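Local coordinates for acetyltransferase (Vibrio fischeri, PDB 3JVN), which probably transfers an acyl group, presumably acetyl from acetyl-coenzyme A, to an unidentified acceptor molecule, at residues P3-A8 / E107-R112; A89-L94 / I125-W130; M57-E62 / G69-H74. All coordinates share one frame; numbering follows the deposited sequence.

Interaction 1 of 3, residues P3-A8 / E107-R112. With SO4 (sulfate ion), chain B.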
loop_
_atom_site.group_PDB
_atom_site.type_symbol
_atom_site.label_atom_id
_atom_site.label_comp_id
_atom_site.label_asym_id
_atom_site.label_seq_id
_atom_site.Cartn_x
_atom_site.Cartn_y
_atom_site.Cartn_z
ATOM N N PRO A 3 -23.084 -10.243 -21.087
ATOM C CA PRO A 3 -22.200 -9.139 -21.542
ATOM C C PRO A 3 -20.762 -9.621 -21.728
ATOM O O PRO A 3 -20.215 -10.304 -20.865
ATOM C CB PRO A 3 -22.260 -8.054 -20.475
ATOM C CG PRO A 3 -23.603 -8.358 -19.793
ATOM C CD PRO A 3 -23.701 -9.892 -19.794
ATOM N N VAL A 4 -20.150 -9.249 -22.851
ATOM C CA VAL A 4 -18.768 -9.638 -23.160
ATOM C C VAL A 4 -17.726 -8.659 -22.578
ATOM O O VAL A 4 -17.697 -7.480 -22.946
ATOM C CB VAL A 4 -18.543 -9.715 -24.697
ATOM C CG1 VAL A 4 -17.143 -10.246 -25.005
ATOM C CG2 VAL A 4 -19.612 -10.586 -25.333
ATOM N N ILE A 5 -16.863 -9.142 -21.686
ATOM C CA ILE A 5 -15.839 -8.284 -21.099
ATOM C C ILE A 5 -14.548 -8.359 -21.908
ATOM O O ILE A 5 -14.062 -9.448 -22.231
ATOM C CB ILE A 5 -15.542 -8.668 -19.625
ATOM C CG1 ILE A 5 -16.723 -8.288 -18.729
ATOM C CG2 ILE A 5 -14.301 -7.939 -19.135
ATOM C CD1 ILE A 5 -17.978 -9.070 -19.001
ATOM N N ARG A 6 -14.000 -7.196 -22.242
ATOM C CA ARG A 6 -12.771 -7.128 -23.027
ATOM C C ARG A 6 -11.922 -5.901 -22.736
ATOM O O ARG A 6 -12.384 -4.941 -22.123
ATOM C CB ARG A 6 -13.097 -7.154 -24.523
ATOM C CG ARG A 6 -14.276 -6.287 -24.921
ATOM C CD ARG A 6 -14.310 -6.010 -26.431
ATOM N NE ARG A 6 -13.584 -4.782 -26.757
ATOM C CZ ARG A 6 -14.158 -3.636 -27.128
ATOM N NH1 ARG A 6 -13.411 -2.572 -27.390
ATOM N NH2 ARG A 6 -15.474 -3.557 -27.267
ATOM N N ARG A 7 -10.668 -5.946 -23.168
ATOM C CA ARG A 7 -9.775 -4.819 -22.971
ATOM C C ARG A 7 -10.229 -3.740 -23.951
ATOM O O ARG A 7 -10.534 -4.025 -25.111
ATOM C CB ARG A 7 -8.328 -5.207 -23.274
ATOM C CG ARG A 7 -8.069 -5.460 -24.735
ATOM C CD ARG A 7 -6.598 -5.381 -25.064
ATOM N NE ARG A 7 -5.955 -6.689 -25.140
ATOM C CZ ARG A 7 -5.704 -7.475 -24.099
ATOM N NH1 ARG A 7 -5.109 -8.645 -24.286
ATOM N NH2 ARG A 7 -6.043 -7.096 -22.873
ATOM N N ALA A 8 -10.292 -2.504 -23.471
ATOM C CA ALA A 8 -10.711 -1.374 -24.290
ATOM C C ALA A 8 -9.758 -1.128 -25.455
ATOM O O ALA A 8 -8.652 -1.665 -25.511
ATOM C CB ALA A 8 -10.811 -0.129 -23.432
ATOM N N GLU A 107 -19.227 -7.369 -11.132
ATOM C CA GLU A 107 -18.400 -8.516 -10.739
ATOM C C GLU A 107 -17.582 -9.034 -11.905
ATOM O O GLU A 107 -16.409 -9.353 -11.736
ATOM C CB GLU A 107 -19.255 -9.668 -10.160
ATOM C CG GLU A 107 -18.447 -10.970 -9.861
ATOM C CD GLU A 107 -19.108 -11.936 -8.848
ATOM O OE1 GLU A 107 -19.229 -11.578 -7.648
ATOM O OE2 GLU A 107 -19.489 -13.067 -9.247
ATOM N N GLN A 108 -18.183 -9.123 -13.086
ATOM C CA GLN A 108 -17.433 -9.614 -14.234
ATOM C C GLN A 108 -16.347 -8.625 -14.670
ATOM O O GLN A 108 -15.414 -9.001 -15.383
ATOM C CB GLN A 108 -18.378 -9.961 -15.392
ATOM C CG GLN A 108 -19.445 -8.932 -15.671
ATOM C CD GLN A 108 -20.548 -9.463 -16.574
ATOM O OE1 GLN A 108 -21.166 -10.490 -16.284
ATOM N NE2 GLN A 108 -20.813 -8.754 -17.666
ATOM N N LEU A 109 -16.461 -7.371 -14.229
ATOM C CA LEU A 109 -15.459 -6.352 -14.543
ATOM C C LEU A 109 -14.362 -6.413 -13.475
ATOM O O LEU A 109 -13.176 -6.377 -13.788
ATOM C CB LEU A 109 -16.090 -4.957 -14.571
ATOM C CG LEU A 109 -16.968 -4.601 -15.775
ATOM C CD1 LEU A 109 -17.655 -3.275 -15.528
ATOM C CD2 LEU A 109 -16.126 -4.533 -17.032
HETATM N N MSE A 110 -14.768 -6.503 -12.213
HETATM C CA MSE A 110 -13.821 -6.603 -11.110
HETATM C C MSE A 110 -13.077 -7.924 -11.245
HETATM O O MSE A 110 -11.927 -8.055 -10.826
HETATM C CB MSE A 110 -14.556 -6.587 -9.765
HETATM C CG MSE A 110 -14.902 -5.195 -9.224
HETATM SE SE MSE A 110 -13.310 -4.174 -8.691
HETATM C CE MSE A 110 -12.235 -5.669 -8.052
HETATM N N MSE A 111 -13.765 -8.903 -11.825
HETATM C CA MSE A 111 -13.224 -10.241 -12.030
HETATM C C MSE A 111 -12.107 -10.210 -13.065
HETATM O O MSE A 111 -11.082 -10.885 -12.926
HETATM C CB MSE A 111 -14.334 -11.181 -12.512
HETATM C CG MSE A 111 -14.408 -12.514 -11.767
HETATM SE SE MSE A 111 -14.957 -12.318 -9.903
HETATM C CE MSE A 111 -13.208 -12.154 -9.078
ATOM N N ARG A 112 -12.325 -9.428 -14.115
ATOM C CA ARG A 112 -11.351 -9.303 -15.184
ATOM C C ARG A 112 -10.084 -8.588 -14.695
ATOM O O ARG A 112 -8.982 -9.129 -14.796
ATOM C CB ARG A 112 -11.958 -8.530 -16.358
ATOM C CG ARG A 112 -11.036 -8.415 -17.562
ATOM C CD ARG A 112 -10.837 -9.767 -18.248
ATOM N NE ARG A 112 -9.806 -9.732 -19.286
ATOM C CZ ARG A 112 -8.525 -9.440 -19.057
ATOM N NH1 ARG A 112 -8.104 -9.156 -17.825
ATOM N NH2 ARG A 112 -7.659 -9.434 -20.061
HETATM S S SO4 B . -9.412 -9.609 -23.153
HETATM O O1 SO4 B . -9.389 -8.353 -23.936
HETATM O O2 SO4 B . -8.075 -9.853 -22.584
HETATM O O3 SO4 B . -9.759 -10.730 -24.048
HETATM O O4 SO4 B . -10.417 -9.512 -22.068
#
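Ile5 presses its branched side chain from strand 4-7 against three residues of helix 105-118, Gln108, Leu109 and Arg112. Its CG2 lies 3.7 Å from Arg112 CG, the two side chains sliding past each other in opposite directions, so the methylene part of the arginine acts as a greasy surface. Ile5 CG1 meets Leu109 CD2 at 4.2 Å, deeper in the contact. CD1 of Ile5 rests on the amide end of Gln108, whose NE2 also sits beside Pro3 CB at 3.2 Å; the proline ring and the glutamine chain cross at about a right angle. A beta-branched residue suits a strand. Gln108 lays its methylenes and amide nitrogen against Ile5 and Pro3, whereas Arg112 carries its charged end on past the isoleucine.

The other side is looser and charged. Arg7 NH2 and Arg112 NH2 stand 4.0 Å apart, a repulsive approach of like charges, which a sulfate ion, probably from the crystallisation liquor, would offset. Arg112 CG is anti to the backbone N (chi1 -177°), and the chain ends with NE bonded to SO4 O4 (2.9 Å) and NH2 to SO4 O2 (2.6 Å, 165° at the hydrogen). Arg7 gives its backbone N to SO4 O1 at 2.8 Å, while its guanidinium turns one face to the anion.

This is alpha/beta packing, a helix over one face of a sheet, here reaching outermost strand 4-7, which pairs with strand 56-62. Helix segment 107-112 runs at 34° to strand 4-7, with Leu109 reaching Ile71 and Leu94 on inner strands and Arg112 packing on Tyr59.

Interaction 2 of 3, residues A89-L94 / I125-W130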
loop_
_atom_site.group_PDB
_atom_site.type_symbol
_atom_site.label_atom_id
_atom_site.label_comp_id
_atom_site.label_asym_id
_atom_site.label_seq_id
_atom_site.Cartn_x
_atom_site.Cartn_y
_atom_site.Cartn_z
ATOM N N ALA A 89 -1.193 -2.300 -7.100
ATOM C CA ALA A 89 -2.056 -1.692 -8.088
ATOM C C ALA A 89 -3.202 -0.932 -7.447
ATOM O O ALA A 89 -3.411 -0.996 -6.234
ATOM C CB ALA A 89 -2.606 -2.759 -9.060
ATOM N N THR A 90 -3.957 -0.227 -8.284
ATOM C CA THR A 90 -5.094 0.564 -7.823
ATOM C C THR A 90 -6.262 0.485 -8.814
ATOM O O THR A 90 -6.075 0.639 -10.019
ATOM C CB THR A 90 -4.704 2.065 -7.663
ATOM O OG1 THR A 90 -3.465 2.167 -6.950
ATOM C CG2 THR A 90 -5.778 2.820 -6.895
ATOM N N ILE A 91 -7.457 0.235 -8.296
ATOM C CA ILE A 91 -8.654 0.203 -9.126
ATOM C C ILE A 91 -9.211 1.604 -8.930
ATOM O O ILE A 91 -9.549 2.003 -7.813
ATOM C CB ILE A 91 -9.663 -0.879 -8.648
ATOM C CG1 ILE A 91 -9.106 -2.266 -8.970
ATOM C CG2 ILE A 91 -10.994 -0.711 -9.351
ATOM C CD1 ILE A 91 -9.858 -3.409 -8.345
ATOM N N ASP A 92 -9.276 2.355 -10.024
ATOM C CA ASP A 92 -9.732 3.731 -9.969
ATOM C C ASP A 92 -11.243 3.965 -10.121
ATOM O O ASP A 92 -11.919 4.332 -9.160
ATOM C CB ASP A 92 -8.953 4.541 -11.014
ATOM C CG ASP A 92 -7.450 4.469 -10.797
ATOM O OD1 ASP A 92 -6.707 4.147 -11.757
ATOM O OD2 ASP A 92 -7.012 4.744 -9.656
ATOM N N GLU A 93 -11.759 3.744 -11.326
ATOM C CA GLU A 93 -13.169 3.966 -11.621
ATOM C C GLU A 93 -13.908 2.769 -12.185
ATOM O O GLU A 93 -13.316 1.863 -12.776
ATOM C CB GLU A 93 -13.303 5.115 -12.610
ATOM C CG GLU A 93 -12.702 6.392 -12.131
ATOM C CD GLU A 93 -12.096 7.169 -13.262
ATOM O OE1 GLU A 93 -11.101 6.684 -13.862
ATOM O OE2 GLU A 93 -12.621 8.270 -13.547
ATOM N N LEU A 94 -15.223 2.795 -12.028
ATOM C CA LEU A 94 -16.058 1.717 -12.521
ATOM C C LEU A 94 -17.457 2.285 -12.732
ATOM O O LEU A 94 -18.030 2.873 -11.819
ATOM C CB LEU A 94 -16.077 0.575 -11.498
ATOM C CG LEU A 94 -16.473 -0.826 -11.989
ATOM C CD1 LEU A 94 -16.403 -1.818 -10.828
ATOM C CD2 LEU A 94 -17.877 -0.797 -12.569
ATOM N N ILE A 125 -3.747 -4.266 -3.242
ATOM C CA ILE A 125 -4.727 -3.629 -4.123
ATOM C C ILE A 125 -5.597 -2.585 -3.406
ATOM O O ILE A 125 -6.291 -2.895 -2.435
ATOM C CB ILE A 125 -5.680 -4.672 -4.765
ATOM C CG1 ILE A 125 -4.884 -5.651 -5.621
ATOM C CG2 ILE A 125 -6.732 -3.975 -5.613
ATOM C CD1 ILE A 125 -4.070 -4.985 -6.722
ATOM N N PHE A 126 -5.567 -1.355 -3.913
ATOM C CA PHE A 126 -6.340 -0.254 -3.341
ATOM C C PHE A 126 -7.493 0.107 -4.264
ATOM O O PHE A 126 -7.265 0.506 -5.403
ATOM C CB PHE A 126 -5.446 0.974 -3.168
ATOM C CG PHE A 126 -4.244 0.731 -2.318
ATOM C CD1 PHE A 126 -4.364 0.643 -0.939
ATOM C CD2 PHE A 126 -2.990 0.562 -2.901
ATOM C CE1 PHE A 126 -3.251 0.390 -0.154
ATOM C CE2 PHE A 126 -1.872 0.309 -2.127
ATOM C CZ PHE A 126 -1.999 0.221 -0.750
ATOM N N VAL A 127 -8.720 -0.035 -3.772
ATOM C CA VAL A 127 -9.898 0.291 -4.565
ATOM C C VAL A 127 -10.322 1.735 -4.293
ATOM O O VAL A 127 -10.494 2.149 -3.141
ATOM C CB VAL A 127 -11.068 -0.696 -4.264
ATOM C CG1 VAL A 127 -12.290 -0.378 -5.127
ATOM C CG2 VAL A 127 -10.610 -2.134 -4.542
ATOM N N GLU A 128 -10.465 2.504 -5.366
ATOM C CA GLU A 128 -10.843 3.913 -5.271
ATOM C C GLU A 128 -12.264 4.153 -5.773
ATOM O O GLU A 128 -12.717 5.292 -5.808
ATOM C CB GLU A 128 -9.893 4.774 -6.112
ATOM C CG GLU A 128 -8.412 4.489 -5.956
ATOM C CD GLU A 128 -7.851 4.937 -4.622
ATOM O OE1 GLU A 128 -8.305 4.409 -3.586
ATOM O OE2 GLU A 128 -6.958 5.814 -4.606
ATOM N N VAL A 129 -12.960 3.095 -6.178
ATOM C CA VAL A 129 -14.321 3.252 -6.693
ATOM C C VAL A 129 -15.277 3.848 -5.645
ATOM O O VAL A 129 -15.017 3.766 -4.445
ATOM C CB VAL A 129 -14.876 1.909 -7.194
ATOM C CG1 VAL A 129 -16.146 2.141 -7.984
ATOM C CG2 VAL A 129 -13.827 1.208 -8.044
ATOM N N TRP A 130 -16.376 4.447 -6.109
ATOM C CA TRP A 130 -17.371 5.082 -5.234
ATOM C C TRP A 130 -16.819 6.387 -4.672
ATOM O O TRP A 130 -16.959 7.451 -5.277
ATOM C CB TRP A 130 -17.764 4.161 -4.070
ATOM C CG TRP A 130 -18.883 3.202 -4.378
ATOM C CD1 TRP A 130 -20.153 3.521 -4.776
ATOM C CD2 TRP A 130 -18.838 1.767 -4.293
ATOM N NE1 TRP A 130 -20.901 2.370 -4.950
ATOM C CE2 TRP A 130 -20.118 1.282 -4.665
ATOM C CE3 TRP A 130 -17.838 0.845 -3.951
ATOM C CZ2 TRP A 130 -20.425 -0.089 -4.691
ATOM C CZ3 TRP A 130 -18.145 -0.521 -3.978
ATOM C CH2 TRP A 130 -19.427 -0.971 -4.351
#
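Phe126 O is approached by two successive residues of strand 86-96: Ile91 N donates a hydrogen bond to it at 2.9 Å, and Thr90 CA makes a weaker CA-H...O contact at 3.3 Å. It belongs to a parallel ladder in which Phe126 N also bonds Ala89 O, and Glu128 N bonds Ile91 O at 2.7 Å. The last of these is aimed almost straight down the carbonyl, with a C=O...N angle of 171°. Strand 125-127 thus hands over to loop at Glu128 while still bonded, whereas Val129 N is poorly angled to Asp92 O and makes no such bond.

Ala89, Ile91, Ile125 and Val127 form an apolar face of this strand pair. Ala89 CB meets Ile125 CD1 at 3.5 Å, the small alanine leaving room for the longer chain. Ile91 and Val127 lie side by side, pointing the same way, with Ile91 CD1 4.1 Å from Val127 CG2. Leu117, Met110 and Ile113 of helix 105-118 cover this face, completing a beta-alpha-beta unit. Past the end of strand 125-127 the apolar packing continues: Ile91 CG2 touches Val129 CG2 at 3.7 Å, and Leu94 CB meets Val129 CG1.

The face of Thr90 and Phe126 is more polar. Thr90 turns OG1 anti to its carbonyl carbon (chi1 -47°), which leaves CG2 to meet Glu128 CG at 3.3 Å. Phe126 also packs on Glu124 of the second subunit. Asp92 directs OD1 to Tyr50 OH and His74 ND1, while with Glu93 it forms a classic beta bulge opposite Thr72, in the strand where GNAT enzymes commonly have one. The chemistry implies a division of labour: backbone bonds set the parallel register, aliphatic chains seal the helix side, and carboxylates and hydroxyls gather on the other.

Interaction 3 of 3, residues M57-E62 / G69-H74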
loop_
_atom_site.group_PDB
_atom_site.type_symbol
_atom_site.label_atom_id
_atom_site.label_comp_id
_atom_site.label_asym_id
_atom_site.label_seq_id
_atom_site.Cartn_x
_atom_site.Cartn_y
_atom_site.Cartn_z
HETATM N N MSE A 57 -4.877 0.020 -17.175
HETATM C CA MSE A 57 -5.828 -0.973 -17.643
HETATM C C MSE A 57 -7.235 -0.410 -17.754
HETATM O O MSE A 57 -7.674 0.367 -16.917
HETATM C CB MSE A 57 -5.847 -2.165 -16.687
HETATM C CG MSE A 57 -4.555 -2.937 -16.643
HETATM SE SE MSE A 57 -4.297 -3.874 -14.979
HETATM C CE MSE A 57 -5.606 -5.291 -15.228
ATOM N N VAL A 58 -7.938 -0.806 -18.802
ATOM C CA VAL A 58 -9.307 -0.370 -18.965
ATOM C C VAL A 58 -10.097 -1.468 -19.655
ATOM O O VAL A 58 -9.843 -1.793 -20.804
ATOM C CB VAL A 58 -9.407 0.964 -19.760
ATOM C CG1 VAL A 58 -8.521 0.914 -20.989
ATOM C CG2 VAL A 58 -10.840 1.212 -20.148
ATOM N N TYR A 59 -11.036 -2.069 -18.933
ATOM C CA TYR A 59 -11.857 -3.106 -19.531
ATOM C C TYR A 59 -13.277 -2.598 -19.675
ATOM O O TYR A 59 -13.730 -1.771 -18.883
ATOM C CB TYR A 59 -11.825 -4.366 -18.678
ATOM C CG TYR A 59 -10.443 -4.938 -18.556
ATOM C CD1 TYR A 59 -9.867 -5.663 -19.607
ATOM C CD2 TYR A 59 -9.706 -4.761 -17.395
ATOM C CE1 TYR A 59 -8.586 -6.191 -19.493
ATOM C CE2 TYR A 59 -8.433 -5.287 -17.274
ATOM C CZ TYR A 59 -7.879 -6.002 -18.314
ATOM O OH TYR A 59 -6.623 -6.545 -18.170
ATOM N N VAL A 60 -13.965 -3.083 -20.705
ATOM C CA VAL A 60 -15.347 -2.691 -20.963
ATOM C C VAL A 60 -16.274 -3.904 -21.080
ATOM O O VAL A 60 -15.840 -5.007 -21.425
ATOM C CB VAL A 60 -15.468 -1.843 -22.275
ATOM C CG1 VAL A 60 -14.854 -0.460 -22.070
ATOM C CG2 VAL A 60 -14.788 -2.568 -23.436
ATOM N N ALA A 61 -17.549 -3.686 -20.767
ATOM C CA ALA A 61 -18.577 -4.717 -20.858
ATOM C C ALA A 61 -19.411 -4.367 -22.096
ATOM O O ALA A 61 -20.038 -3.307 -22.144
ATOM C CB ALA A 61 -19.448 -4.703 -19.610
ATOM N N GLU A 62 -19.402 -5.243 -23.098
ATOM C CA GLU A 62 -20.148 -5.005 -24.333
ATOM C C GLU A 62 -21.326 -5.968 -24.396
ATOM O O GLU A 62 -21.146 -7.185 -24.359
ATOM C CB GLU A 62 -19.225 -5.210 -25.551
ATOM C CG GLU A 62 -19.336 -4.141 -26.652
ATOM C CD GLU A 62 -18.267 -4.285 -27.735
ATOM O OE1 GLU A 62 -18.167 -3.390 -28.604
ATOM O OE2 GLU A 62 -17.528 -5.295 -27.727
ATOM N N GLY A 69 -20.588 -0.638 -19.917
ATOM C CA GLY A 69 -19.815 -0.534 -18.696
ATOM C C GLY A 69 -18.317 -0.619 -18.906
ATOM O O GLY A 69 -17.846 -1.083 -19.940
ATOM N N PHE A 70 -17.563 -0.151 -17.918
ATOM C CA PHE A 70 -16.109 -0.194 -17.978
ATOM C C PHE A 70 -15.541 -0.114 -16.559
ATOM O O PHE A 70 -16.242 0.233 -15.605
ATOM C CB PHE A 70 -15.560 0.966 -18.832
ATOM C CG PHE A 70 -15.710 2.316 -18.192
ATOM C CD1 PHE A 70 -16.934 2.988 -18.214
ATOM C CD2 PHE A 70 -14.648 2.887 -17.500
ATOM C CE1 PHE A 70 -17.095 4.207 -17.545
ATOM C CE2 PHE A 70 -14.798 4.096 -16.830
ATOM C CZ PHE A 70 -16.019 4.756 -16.851
ATOM N N ILE A 71 -14.271 -0.467 -16.427
ATOM C CA ILE A 71 -13.588 -0.420 -15.147
ATOM C C ILE A 71 -12.194 0.066 -15.499
ATOM O O ILE A 71 -11.710 -0.188 -16.603
ATOM C CB ILE A 71 -13.556 -1.818 -14.436
ATOM C CG1 ILE A 71 -12.902 -1.673 -13.047
ATOM C CG2 ILE A 71 -12.861 -2.845 -15.314
ATOM C CD1 ILE A 71 -13.014 -2.909 -12.180
ATOM N N THR A 72 -11.560 0.774 -14.567
ATOM C CA THR A 72 -10.241 1.342 -14.810
ATOM C C THR A 72 -9.281 1.117 -13.646
ATOM O O THR A 72 -9.655 1.334 -12.496
ATOM C CB THR A 72 -10.385 2.873 -15.130
ATOM O OG1 THR A 72 -9.424 3.263 -16.124
ATOM C CG2 THR A 72 -10.183 3.704 -13.886
ATOM N N GLY A 73 -8.050 0.691 -13.942
ATOM C CA GLY A 73 -7.072 0.453 -12.888
ATOM C C GLY A 73 -5.636 0.635 -13.359
ATOM O O GLY A 73 -5.375 0.566 -14.564
ATOM N N HIS A 74 -4.698 0.881 -12.438
ATOM C CA HIS A 74 -3.292 1.055 -12.827
ATOM C C HIS A 74 -2.285 0.391 -11.892
ATOM O O HIS A 74 -2.516 0.308 -10.693
ATOM C CB HIS A 74 -2.936 2.550 -12.962
ATOM C CG HIS A 74 -2.801 3.285 -11.656
ATOM N ND1 HIS A 74 -3.887 3.668 -10.899
ATOM C CD2 HIS A 74 -1.708 3.760 -11.010
ATOM C CE1 HIS A 74 -3.471 4.350 -9.846
ATOM N NE2 HIS A 74 -2.153 4.421 -9.888
#
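Ile71 CG1 is anti to its backbone N (chi1 -176°), so CG2 takes the place between the N and the carbonyl carbon and meets Tyr59 CB at 3.8 Å. Tyr59 CG lies beside its own backbone N (chi1 -61°), and the ring it carries has Ile71 CG2 at its edge, near its plane. On the opposite face of the sheet the side chains of Val60 and Phe70 cross obliquely, CG1 of Val60 3.6 Å from CB of Phe70.

Between the two faces runs an antiparallel ladder. Tyr59 and Ile71 exchange two bonds, Tyr59 N to Ile71 O and Ile71 N to Tyr59 O (2.8 Å), and Met57 and Gly73 likewise pair in both directions, with Met57 N to Gly73 O at 2.7 Å. Val58-Thr72 is the non-hydrogen-bonded pair between them, and Val60-Phe70 the next one along. A glycine facing Met57 adds no side chain beside its long selenium-bearing one. Beta-branched and aromatic residues suit the extended backbone and the buried setting.

The hairpin occupies the sheet's middle. Tyr59 and Met57 lie under Glu116 of helix 105-118, Phe70 and Val60 pack on Leu16 of helix 13-30, and strands 4-7 and 86-96 flank the pair on its two edges.

Interaction 3 is the core of the sheet: every touching residue is buried, and backbone bonds with apolar chains do the work. Interaction 2 is partly buried and adds the parallel edge strand; it joins interaction 3 through Thr72, whose backbone meets Asp92 and Glu93 at the bulge. Interaction 1 lies at the surface, where no hydrogen bond joins its two segments, and relies on Ile5 packing and an anion between arginines. Its strand 4-7 neighbours strand 56-62 of interaction 3, and Arg6 makes a salt bridge to Glu62. Helix 105-118, part of interaction 1, also covers interaction 2, with Met110 against Ile91 and Leu94.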